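Local atomic coordinates of catalase-3 (Neurospora crassa, PDB entry 4AJ9), a protein that breaks down hydrogen peroxide into oxygen and water with the help of a bound heme. Residues C[212-217]-C[226-231]; C[273-278]-C[305-310]. All coordinates share one frame; numbering follows the deposited sequence.

How the interactions relate
Read from the N terminus, the chain first makes interaction 1, where 226-231 returns against 212-217 and closes a short beta hairpin beside the heme. Only then does interaction 2 open: 273-278 pairs with 305-310 across a long connection without helix or strand. The two contacts are thus in series, neither enclosing nor crossing the other. They meet in space because strands 223-232 and 270-278 are neighbours in the large antiparallel sheet of the catalase domain. His229 N reaches Ala274 O, His229 NE2 reaches Gln276 OE1, and Val226 packs on Val275, so the hairpin is continued through 270-278 to 305-314.

Interaction 1 (C[212-217]-C[226-231]); sequences HTFRLV and VKWHWK. With HEM (protoporphyrin IX containing Fe), chain Y.
Thr213 OG1 takes a hydrogen bond from Lys227 NZ at 2.9 Å and is also bonded to the backbone oxygen of Leu290, while the ammonium has a further partner in Ile211 O. The lysine suits this buried place because its chain, bent at chi2 (-70°), can bring NZ to the hydroxyl of Thr213 and the backbone oxygen of Ile211. A threonine hydroxyl can accept from the amine and still donate to Leu290 O; here OG1 stands beside its own backbone N. Thr213 CA also makes a CA-H...O contact with Val226 O at 3.3 Å.

Phe214 and Val226 form an antiparallel hydrogen-bonded pair, N to O in both directions at 2.9 Å; the bond from Phe214 N lies in the carbonyl plane of Val226, whereas Val226 N sits well above that of Phe214. This is the bridge of a beta hairpin in the catalase barrel sheet, and the strand directions diverge quickly from it, at 103°. Where they part, a water spans the gap, donating to His212 O and accepting from Trp228 N.

Apolar side chains fill the angle between the strands. The compact, beta-branched Val226 puts CG1 between Phe214 CB and Leu216 CG. The flat Phe214 ring meets Trp228 obliquely, planes at 50°, with Phe214 CD1 3.8 Å from Trp228 CD1 at the indole edge. The indole is broad enough to span from Phe214 to Leu216, and Leu216 CD2 lies 4.0 Å from Trp228 CH2.

The side chain of His212 leaves the hairpin and meets the heme: His212 NE2 comes within 3.3 Å of vinyl carbon CBB. Its two ring nitrogens are bonded to Asp342 through ND1 and Arg348 through NE2, which fix the rotation of the imidazole in the heme pocket.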
ATOM      1  N   HIS C 212     -27.784  -5.986 -16.787  1.00  5.07           N
ATOM      2  CA  HIS C 212     -27.906  -4.838 -17.677  1.00  2.18           C
ATOM      3  C   HIS C 212     -28.184  -5.250 -19.095  1.00  5.30           C
ATOM      4  O   HIS C 212     -27.711  -6.283 -19.569  1.00  6.10           O
ATOM      5  CB  HIS C 212     -26.623  -4.017 -17.707  1.00  4.32           C
ATOM      6  CG  HIS C 212     -26.067  -3.712 -16.355  1.00  3.30           C
ATOM      7  ND1 HIS C 212     -26.695  -2.863 -15.466  1.00  6.00           N
ATOM      8  CD2 HIS C 212     -24.928  -4.121 -15.749  1.00  3.93           C
ATOM      9  CE1 HIS C 212     -25.966  -2.768 -14.364  1.00  5.99           C
ATOM     10  NE2 HIS C 212     -24.887  -3.521 -14.513  1.00  4.55           N
ATOM     11  N   THR C 213     -28.915  -4.391 -19.788  1.00  5.80           N
ATOM     12  CA  THR C 213     -28.899  -4.400 -21.235  1.00  6.97           C
ATOM     13  C   THR C 213     -27.524  -3.907 -21.681  1.00  7.99           C
ATOM     14  O   THR C 213     -27.052  -2.864 -21.225  1.00  5.95           O
ATOM     15  CB  THR C 213     -29.987  -3.474 -21.802  1.00  8.48           C
ATOM     16  OG1 THR C 213     -31.239  -3.763 -21.159  1.00  3.69           O
ATOM     17  CG2 THR C 213     -30.126  -3.667 -23.329  1.00  6.23           C
ATOM     18  N   PHE C 214     -26.884  -4.685 -22.546  1.00  7.07           N
ATOM     19  CA  PHE C 214     -25.663  -4.276 -23.227  1.00  4.36           C
ATOM     20  C   PHE C 214     -25.983  -4.135 -24.706  1.00  5.10           C
ATOM     21  O   PHE C 214     -27.158  -4.176 -25.092  1.00  5.15           O
ATOM     22  CB  PHE C 214     -24.545  -5.296 -23.005  1.00  5.97           C
ATOM     23  CG  PHE C 214     -24.014  -5.317 -21.592  1.00  7.02           C
ATOM     24  CD1 PHE C 214     -24.645  -6.075 -20.617  1.00  5.30           C
ATOM     25  CD2 PHE C 214     -22.888  -4.582 -21.243  1.00  7.08           C
ATOM     26  CE1 PHE C 214     -24.170  -6.104 -19.321  1.00  4.15           C
ATOM     27  CE2 PHE C 214     -22.394  -4.608 -19.939  1.00  9.01           C
ATOM     28  CZ  PHE C 214     -23.043  -5.362 -18.973  1.00  3.46           C
ATOM     29  N   ARG C 215     -24.957  -3.947 -25.530  1.00  7.37           N
ATOM     30  CA  ARG C 215     -25.144  -3.933 -26.975  1.00  6.92           C
ATOM     31  C   ARG C 215     -24.220  -4.930 -27.659  1.00  9.87           C
ATOM     32  O   ARG C 215     -23.034  -5.026 -27.326  1.00  7.93           O
ATOM     33  CB  ARG C 215     -24.883  -2.534 -27.550  1.00  9.40           C
ATOM     34  CG  ARG C 215     -25.982  -1.523 -27.258  1.00  7.97           C
ATOM     35  CD  ARG C 215     -25.608  -0.115 -27.721  1.00  6.72           C
ATOM     36  NE  ARG C 215     -26.810   0.710 -27.848  1.00  7.74           N
ATOM     37  CZ  ARG C 215     -27.116   1.730 -27.055  1.00 12.12           C
ATOM     38  NH1 ARG C 215     -26.288   2.087 -26.082  1.00 10.49           N
ATOM     39  NH2 ARG C 215     -28.247   2.404 -27.250  1.00  8.48           N
ATOM     40  N   LEU C 216     -24.765  -5.664 -28.622  1.00  5.15           N
ATOM     41  CA  LEU C 216     -23.933  -6.418 -29.555  1.00  3.61           C
ATOM     42  C   LEU C 216     -23.784  -5.549 -30.789  1.00  5.90           C
ATOM     43  O   LEU C 216     -24.750  -4.921 -31.226  1.00  7.17           O
ATOM     44  CB  LEU C 216     -24.562  -7.769 -29.913  1.00  4.05           C
ATOM     45  CG  LEU C 216     -24.724  -8.768 -28.771  1.00 12.44           C
ATOM     46  CD1 LEU C 216     -25.245 -10.101 -29.316  1.00  8.66           C
ATOM     47  CD2 LEU C 216     -23.384  -8.961 -28.047  1.00  4.26           C
ATOM     48  N   VAL C 217     -22.568  -5.496 -31.330  1.00  5.88           N
ATOM     49  CA  VAL C 217     -22.249  -4.612 -32.442  1.00  7.49           C
ATOM     50  C   VAL C 217     -21.514  -5.400 -33.513  1.00 10.32           C
ATOM     51  O   VAL C 217     -20.529  -6.082 -33.224  1.00 10.15           O
ATOM     52  CB  VAL C 217     -21.376  -3.430 -31.978  1.00  5.20           C
ATOM     53  CG1 VAL C 217     -21.144  -2.442 -33.135  1.00  8.74           C
ATOM     54  CG2 VAL C 217     -22.035  -2.732 -30.802  1.00  9.36           C
ATOM     55  N   VAL C 226     -29.004  -6.258 -25.858  1.00  5.70           N
ATOM     56  CA  VAL C 226     -28.895  -7.657 -25.455  1.00  6.60           C
ATOM     57  C   VAL C 226     -28.975  -7.854 -23.934  1.00  6.90           C
ATOM     58  O   VAL C 226     -28.460  -7.041 -23.170  1.00  8.13           O
ATOM     59  CB  VAL C 226     -27.592  -8.306 -25.996  1.00  8.21           C
ATOM     60  CG1 VAL C 226     -26.350  -7.680 -25.365  1.00  8.72           C
ATOM     61  CG2 VAL C 226     -27.600  -9.796 -25.753  1.00  8.21           C
ATOM     62  N   LYS C 227     -29.632  -8.937 -23.520  1.00  5.52           N
ATOM     63  CA  LYS C 227     -29.550  -9.432 -22.137  1.00  8.53           C
ATOM     64  C   LYS C 227     -28.789 -10.756 -22.144  1.00  5.90           C
ATOM     65  O   LYS C 227     -29.097 -11.647 -22.949  1.00  9.27           O
ATOM     66  CB  LYS C 227     -30.947  -9.655 -21.527  1.00  7.03           C
ATOM     67  CG  LYS C 227     -31.806  -8.398 -21.370  1.00  7.03           C
ATOM     68  CD  LYS C 227     -31.267  -7.471 -20.286  1.00  4.72           C
ATOM     69  CE  LYS C 227     -32.359  -6.538 -19.757  1.00  6.01           C
ATOM     70  NZ  LYS C 227     -31.821  -5.466 -18.867  1.00  9.25           N
ATOM     71  N   TRP C 228     -27.805 -10.890 -21.254  1.00  6.16           N
ATOM     72  CA  TRP C 228     -27.062 -12.144 -21.120  1.00  3.84           C
ATOM     73  C   TRP C 228     -27.736 -13.055 -20.112  1.00  6.20           C
ATOM     74  O   TRP C 228     -28.110 -12.615 -19.006  1.00  3.27           O
ATOM     75  CB  TRP C 228     -25.626 -11.900 -20.629  1.00  3.15           C
ATOM     76  CG  TRP C 228     -24.750 -11.092 -21.518  1.00  4.10           C
ATOM     77  CD1 TRP C 228     -24.282  -9.828 -21.279  1.00  6.78           C
ATOM     78  CD2 TRP C 228     -24.186 -11.498 -22.772  1.00  2.22           C
ATOM     79  NE1 TRP C 228     -23.473  -9.424 -22.313  1.00  8.46           N
ATOM     80  CE2 TRP C 228     -23.392 -10.434 -23.237  1.00  5.79           C
ATOM     81  CE3 TRP C 228     -24.266 -12.666 -23.540  1.00  4.30           C
ATOM     82  CZ2 TRP C 228     -22.702 -10.491 -24.448  1.00 10.18           C
ATOM     83  CZ3 TRP C 228     -23.576 -12.722 -24.739  1.00  7.09           C
ATOM     84  CH2 TRP C 228     -22.806 -11.646 -25.181  1.00  5.05           C
ATOM     85  N   HIS C 229     -27.855 -14.330 -20.476  1.00  6.01           N
ATOM     86  CA  HIS C 229     -28.430 -15.339 -19.590  1.00  5.00           C
ATOM     87  C   HIS C 229     -27.531 -16.565 -19.563  1.00  7.88           C
ATOM     88  O   HIS C 229     -27.028 -16.994 -20.605  1.00  7.87           O
ATOM     89  CB  HIS C 229     -29.807 -15.794 -20.081  1.00  9.42           C
ATOM     90  CG  HIS C 229     -30.846 -14.719 -20.092  1.00 10.59           C
ATOM     91  ND1 HIS C 229     -31.973 -14.767 -19.298  1.00  9.43           N
ATOM     92  CD2 HIS C 229     -30.949 -13.583 -20.822  1.00  7.76           C
ATOM     93  CE1 HIS C 229     -32.724 -13.706 -19.538  1.00  8.89           C
ATOM     94  NE2 HIS C 229     -32.120 -12.966 -20.450  1.00 11.58           N
ATOM     95  N   TRP C 230     -27.324 -17.127 -18.375  1.00  4.61           N
ATOM     96  CA  TRP C 230     -26.709 -18.444 -18.262  1.00  5.46           C
ATOM     97  C   TRP C 230     -27.783 -19.396 -17.768  1.00  4.99           C
ATOM     98  O   TRP C 230     -28.390 -19.154 -16.730  1.00  8.07           O
ATOM     99  CB  TRP C 230     -25.556 -18.456 -17.249  1.00  4.51           C
ATOM    100  CG  TRP C 230     -24.298 -17.720 -17.643  1.00  8.00           C
ATOM    101  CD1 TRP C 230     -23.824 -16.554 -17.108  1.00  5.89           C
ATOM    102  CD2 TRP C 230     -23.333 -18.135 -18.616  1.00  6.46           C
ATOM    103  NE1 TRP C 230     -22.627 -16.217 -17.702  1.00  7.66           N
ATOM    104  CE2 TRP C 230     -22.307 -17.170 -18.630  1.00  5.54           C
ATOM    105  CE3 TRP C 230     -23.240 -19.231 -19.477  1.00  5.50           C
ATOM    106  CZ2 TRP C 230     -21.210 -17.261 -19.479  1.00  7.95           C
ATOM    107  CZ3 TRP C 230     -22.151 -19.325 -20.318  1.00  6.21           C
ATOM    108  CH2 TRP C 230     -21.140 -18.347 -20.307  1.00  4.69           C
ATOM    109  N   LYS C 231     -28.004 -20.481 -18.500  1.00  9.72           N
ATOM    110  CA  LYS C 231     -29.035 -21.450 -18.155  1.00  7.91           C
ATOM    111  C   LYS C 231     -28.365 -22.719 -17.651  1.00  7.22           C
ATOM    112  O   LYS C 231     -27.621 -23.372 -18.376  1.00  6.95           O
ATOM    113  CB  LYS C 231     -29.911 -21.755 -19.376  1.00  7.90           C
ATOM    114  CG  LYS C 231     -30.654 -20.544 -19.941  1.00 10.96           C
ATOM    115  CD  LYS C 231     -31.621 -19.950 -18.927  1.00 15.70           C
ATOM    116  CE  LYS C 231     -32.821 -20.842 -18.705  1.00 19.09           C
ATOM    117  NZ  LYS C 231     -33.691 -20.336 -17.596  1.00 22.35           N
TER
HETATM  118  CHA HEM Y1720     -18.003  -7.305  -7.005  1.00  3.43           C
HETATM  119  CHB HEM Y1720     -22.028  -8.327  -9.545  1.00  4.66           C
HETATM  120  CHC HEM Y1720     -23.503  -3.750  -8.968  1.00  5.71           C
HETATM  121  CHD HEM Y1720     -19.138  -2.560  -7.237  1.00  5.92           C
HETATM  122  C1A HEM Y1720     -18.975  -8.003  -7.701  1.00  3.27           C
HETATM  123  C2A HEM Y1720     -18.967  -9.428  -8.013  1.00  4.40           C
HETATM  124  C3A HEM Y1720     -20.089  -9.706  -8.700  1.00  4.30           C
HETATM  125  C4A HEM Y1720     -20.830  -8.472  -8.866  1.00  4.55           C
HETATM  126  CMA HEM Y1720     -20.535 -11.081  -9.255  1.00  2.35           C
HETATM  127  CAA HEM Y1720     -17.874 -10.436  -7.568  1.00  1.90           C
HETATM  128  CBA HEM Y1720     -16.879 -10.727  -8.687  1.00  4.61           C
HETATM  129  CGA HEM Y1720     -15.923 -11.787  -8.207  1.00  4.30           C
HETATM  130  O1A HEM Y1720     -14.737 -11.463  -7.951  1.00  4.96           O
HETATM  131  O2A HEM Y1720     -16.349 -12.965  -8.069  1.00  4.88           O
HETATM  132  C1B HEM Y1720     -22.755  -7.158  -9.662  1.00  3.63           C
HETATM  133  C2B HEM Y1720     -23.956  -6.978 -10.459  1.00  4.37           C
HETATM  134  C3B HEM Y1720     -24.382  -5.717 -10.284  1.00  3.57           C
HETATM  135  C4B HEM Y1720     -23.445  -5.058  -9.395  1.00  5.58           C
HETATM  136  CMB HEM Y1720     -24.580  -8.109 -11.307  1.00  1.69           C
HETATM  137  CAB HEM Y1720     -25.591  -4.997 -10.928  1.00  8.96           C
HETATM  138  CBB HEM Y1720     -26.075  -5.401 -12.109  1.00 11.90           C
HETATM  139  C1C HEM Y1720     -22.420  -3.027  -8.531  1.00  3.45           C
HETATM  140  C2C HEM Y1720     -22.314  -1.576  -8.497  1.00  4.52           C
HETATM  141  C3C HEM Y1720     -21.113  -1.272  -7.997  1.00  8.29           C
HETATM  142  C4C HEM Y1720     -20.407  -2.502  -7.746  1.00  5.40           C
HETATM  143  CMC HEM Y1720     -23.421  -0.588  -8.910  1.00  2.50           C
HETATM  144  CAC HEM Y1720     -20.482   0.111  -7.792  1.00  4.71           C
HETATM  145  CBC HEM Y1720     -20.785   1.097  -8.638  1.00 10.17           C
HETATM  146  C1D HEM Y1720     -18.435  -3.703  -6.998  1.00  8.15           C
HETATM  147  C2D HEM Y1720     -17.102  -3.730  -6.453  1.00  2.41           C
HETATM  148  C3D HEM Y1720     -16.749  -5.208  -6.379  1.00  0.97           C
HETATM  149  C4D HEM Y1720     -17.896  -5.924  -6.893  1.00  1.58           C
HETATM  150  CMD HEM Y1720     -16.250  -2.510  -6.044  1.00  2.92           C
HETATM  151  CAD HEM Y1720     -15.428  -5.813  -5.879  1.00  3.01           C
HETATM  152  CBD HEM Y1720     -14.571  -6.083  -7.110  1.00  3.52           C
HETATM  153  CGD HEM Y1720     -13.211  -6.565  -6.681  1.00  2.95           C
HETATM  154  O1D HEM Y1720     -12.526  -7.212  -7.508  1.00  3.32           O
HETATM  155  O2D HEM Y1720     -12.832  -6.328  -5.505  1.00  7.16           O
HETATM  156  NA  HEM Y1720     -20.122  -7.460  -8.242  1.00  1.81           N
HETATM  157  NB  HEM Y1720     -22.477  -5.969  -9.037  1.00  3.03           N
HETATM  158  NC  HEM Y1720     -21.234  -3.555  -8.068  1.00  4.10           N
HETATM  159  ND  HEM Y1720     -18.869  -4.998  -7.250  1.00  2.46           N
HETATM  160 FE   HEM Y1720     -20.646  -5.510  -8.251  1.00  5.35          FE
HETATM  161  O   HOH W   1     -27.549  -8.985 -19.226  1.00  5.17           O

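Interaction 2 (C[273-278]-C[305-310]); sequences LAVQLI and QVLGEM
A classic beta bulge interrupts the antiparallel pairing of 273-278 with 305-310: Leu307 and Gly308 together face the single residue Leu273. Leu273 O is the atom they share. Leu307 N gives Leu273 O a nearly straight bond of 2.7 Å, N-H...O 170°, while the bond from Gly308 N to the same Leu273 O is weak at 3.4 Å. Leu273 N returns a sound bond to Gly308 O. At the bulge Leu307 has a helix-like psi of -26°, and Gly308 takes an extended conformation that its lack of a side chain makes easy.

Beyond the bulge regular pairing resumes. Ala274 and Val306 make a non-hydrogen-bonded pair whose CA atoms are 4.0 Å apart, and the small methyl of Ala274 fits this close approach, Ala274 CB lying 3.6 Å from Gln305 O. Val275 and Gln305 then exchange two backbone bonds. Both strands belong to the large antiparallel sheet of the catalase domain, where 270-278 lies between 223-232 and 305-314, so Leu277 also packs on Val226, and Leu273 on Trp230.

Across the strands the apolar contact is carried by Val275 and Leu307, whose side chains cross at about a right angle; Val275 CG1 meets Leu307 CD1 at 3.8 Å. The branched valine sets CG1 against the leucine tip and CG2 near Leu307 CG and Gln305 O, so that one residue serves two neighbours.

Gln305 is at the exposed end of the contact. Its chain, extended beyond CG (chi2 -177°), carries the amide alongside Leu277, with Gln305 NE2 3.8 Å from Leu277 CD1. That same NE2 donates to a water, which also accepts from Leu277 N at 3.0 Å, so the water ties the amide of Gln305 to the backbone of 273-278, past the last backbone pair of the two segments.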
ATOM      1  N   LEU C 273     -25.000 -20.397 -22.692  1.00  6.50           N
ATOM      2  CA  LEU C 273     -25.066 -18.949 -22.829  1.00  5.15           C
ATOM      3  C   LEU C 273     -26.210 -18.626 -23.778  1.00 10.52           C
ATOM      4  O   LEU C 273     -26.225 -19.098 -24.905  1.00 12.44           O
ATOM      5  CB  LEU C 273     -23.768 -18.402 -23.432  1.00  5.54           C
ATOM      6  CG  LEU C 273     -23.727 -16.874 -23.570  1.00  7.09           C
ATOM      7  CD1 LEU C 273     -23.945 -16.195 -22.221  1.00  3.27           C
ATOM      8  CD2 LEU C 273     -22.413 -16.428 -24.189  1.00  8.78           C
ATOM      9  N   ALA C 274     -27.158 -17.816 -23.321  1.00  8.52           N
ATOM     10  CA  ALA C 274     -28.278 -17.429 -24.161  1.00 11.46           C
ATOM     11  C   ALA C 274     -28.442 -15.925 -24.089  1.00  6.70           C
ATOM     12  O   ALA C 274     -27.994 -15.290 -23.126  1.00  9.12           O
ATOM     13  CB  ALA C 274     -29.548 -18.130 -23.707  1.00  8.30           C
ATOM     14  N   VAL C 275     -29.077 -15.355 -25.106  1.00  6.87           N
ATOM     15  CA  VAL C 275     -29.314 -13.915 -25.143  1.00  8.03           C
ATOM     16  C   VAL C 275     -30.759 -13.598 -25.508  1.00 10.99           C
ATOM     17  O   VAL C 275     -31.421 -14.344 -26.234  1.00  9.29           O
ATOM     18  CB  VAL C 275     -28.426 -13.208 -26.189  1.00 11.34           C
ATOM     19  CG1 VAL C 275     -26.950 -13.201 -25.745  1.00  7.09           C
ATOM     20  CG2 VAL C 275     -28.590 -13.863 -27.556  1.00  8.53           C
ATOM     21  N   GLN C 276     -31.244 -12.481 -24.997  1.00  7.21           N
ATOM     22  CA  GLN C 276     -32.435 -11.873 -25.558  1.00  8.34           C
ATOM     23  C   GLN C 276     -31.915 -10.742 -26.425  1.00  8.23           C
ATOM     24  O   GLN C 276     -30.999 -10.041 -26.026  1.00  5.49           O
ATOM     25  CB  GLN C 276     -33.337 -11.344 -24.450  1.00 10.24           C
ATOM     26  CG  GLN C 276     -33.967 -12.455 -23.614  1.00  9.92           C
ATOM     27  CD  GLN C 276     -34.793 -11.917 -22.462  1.00 13.62           C
ATOM     28  OE1 GLN C 276     -34.248 -11.443 -21.462  1.00 12.01           O
ATOM     29  NE2 GLN C 276     -36.114 -11.992 -22.592  1.00  5.64           N
ATOM     30  N   LEU C 277     -32.476 -10.582 -27.618  1.00  7.71           N
ATOM     31  CA  LEU C 277     -32.022  -9.545 -28.531  1.00  7.80           C
ATOM     32  C   LEU C 277     -33.161  -8.564 -28.816  1.00 14.00           C
ATOM     33  O   LEU C 277     -34.259  -8.973 -29.182  1.00 13.40           O
ATOM     34  CB  LEU C 277     -31.489 -10.179 -29.823  1.00 13.62           C
ATOM     35  CG  LEU C 277     -30.254 -11.061 -29.602  1.00 11.93           C
ATOM     36  CD1 LEU C 277     -29.862 -11.882 -30.834  1.00 13.42           C
ATOM     37  CD2 LEU C 277     -29.089 -10.189 -29.143  1.00  8.78           C
ATOM     38  N   ILE C 278     -32.908  -7.271 -28.623  1.00 10.75           N
ATOM     39  CA  ILE C 278     -33.953  -6.270 -28.828  1.00  9.62           C
ATOM     40  C   ILE C 278     -33.503  -5.177 -29.806  1.00 11.89           C
ATOM     41  O   ILE C 278     -32.376  -4.689 -29.729  1.00  8.00           O
ATOM     42  CB  ILE C 278     -34.409  -5.627 -27.487  1.00 12.20           C
ATOM     43  CG1 ILE C 278     -34.717  -6.699 -26.430  1.00  9.65           C
ATOM     44  CG2 ILE C 278     -35.653  -4.752 -27.704  1.00  8.10           C
ATOM     45  CD1 ILE C 278     -33.514  -7.178 -25.638  1.00  7.59           C
ATOM     46  N   GLN C 305     -32.154 -17.077 -26.860  1.00 10.82           N
ATOM     47  CA  GLN C 305     -31.487 -17.669 -28.009  1.00 10.34           C
ATOM     48  C   GLN C 305     -30.113 -18.133 -27.564  1.00  9.96           C
ATOM     49  O   GLN C 305     -29.272 -17.320 -27.163  1.00  8.97           O
ATOM     50  CB  GLN C 305     -31.399 -16.656 -29.152  1.00  7.84           C
ATOM     51  CG  GLN C 305     -32.748 -16.015 -29.481  1.00 10.90           C
ATOM     52  CD  GLN C 305     -32.677 -15.077 -30.662  1.00 17.68           C
ATOM     53  OE1 GLN C 305     -32.214 -15.451 -31.738  1.00 20.81           O
ATOM     54  NE2 GLN C 305     -33.122 -13.843 -30.465  1.00 12.98           N
ATOM     55  N   VAL C 306     -29.903 -19.445 -27.599  1.00  9.74           N
ATOM     56  CA  VAL C 306     -28.665 -20.050 -27.112  1.00 10.62           C
ATOM     57  C   VAL C 306     -27.496 -19.810 -28.077  1.00 14.43           C
ATOM     58  O   VAL C 306     -27.601 -20.068 -29.275  1.00  8.23           O
ATOM     59  CB  VAL C 306     -28.853 -21.570 -26.857  1.00 10.05           C
ATOM     60  CG1 VAL C 306     -27.538 -22.225 -26.444  1.00 14.38           C
ATOM     61  CG2 VAL C 306     -29.933 -21.810 -25.802  1.00 12.01           C
ATOM     62  N   LEU C 307     -26.384 -19.304 -27.553  1.00  8.49           N
ATOM     63  CA  LEU C 307     -25.221 -19.005 -28.384  1.00  6.15           C
ATOM     64  C   LEU C 307     -24.122 -20.048 -28.232  1.00 10.52           C
ATOM     65  O   LEU C 307     -23.301 -20.241 -29.134  1.00 10.62           O
ATOM     66  CB  LEU C 307     -24.651 -17.609 -28.046  1.00  9.63           C
ATOM     67  CG  LEU C 307     -25.539 -16.381 -28.273  1.00 12.16           C
ATOM     68  CD1 LEU C 307     -24.732 -15.085 -28.127  1.00  9.09           C
ATOM     69  CD2 LEU C 307     -26.202 -16.430 -29.642  1.00  9.91           C
ATOM     70  N   GLY C 308     -24.098 -20.713 -27.085  1.00  9.22           N
ATOM     71  CA  GLY C 308     -23.078 -21.710 -26.825  1.00  9.69           C
ATOM     72  C   GLY C 308     -23.151 -22.283 -25.425  1.00  9.89           C
ATOM     73  O   GLY C 308     -24.156 -22.120 -24.713  1.00  6.81           O
ATOM     74  N   GLU C 309     -22.085 -22.973 -25.026  1.00  6.83           N
ATOM     75  CA  GLU C 309     -22.084 -23.634 -23.727  1.00  9.48           C
ATOM     76  C   GLU C 309     -20.747 -23.492 -23.032  1.00  9.69           C
ATOM     77  O   GLU C 309     -19.695 -23.557 -23.670  1.00  8.79           O
ATOM     78  CB  GLU C 309     -22.408 -25.119 -23.891  1.00  9.48           C
ATOM     79  CG  GLU C 309     -22.491 -25.875 -22.566  1.00 23.02           C
ATOM     80  CD  GLU C 309     -23.050 -27.285 -22.715  1.00 32.08           C
ATOM     81  OE1 GLU C 309     -22.343 -28.152 -23.264  1.00 29.73           O
ATOM     82  OE2 GLU C 309     -24.192 -27.529 -22.274  1.00 28.56           O
ATOM     83  N   MET C 310     -20.798 -23.316 -21.716  1.00  8.53           N
ATOM     84  CA  MET C 310     -19.602 -23.263 -20.901  1.00  9.99           C
ATOM     85  C   MET C 310     -19.616 -24.428 -19.918  1.00  9.07           C
ATOM     86  O   MET C 310     -20.635 -24.708 -19.301  1.00  7.65           O
ATOM     87  CB  MET C 310     -19.551 -21.915 -20.169  1.00 10.33           C
ATOM     88  CG  MET C 310     -18.864 -21.915 -18.820  1.00 14.98           C
ATOM     89  SD  MET C 310     -18.735 -20.213 -18.236  1.00 10.72           S
ATOM     90  CE  MET C 310     -20.158 -20.078 -17.129  1.00  5.08           C
TER
HETATM   91  O   HOH W   2     -34.368 -12.750 -28.314  1.00 10.51           O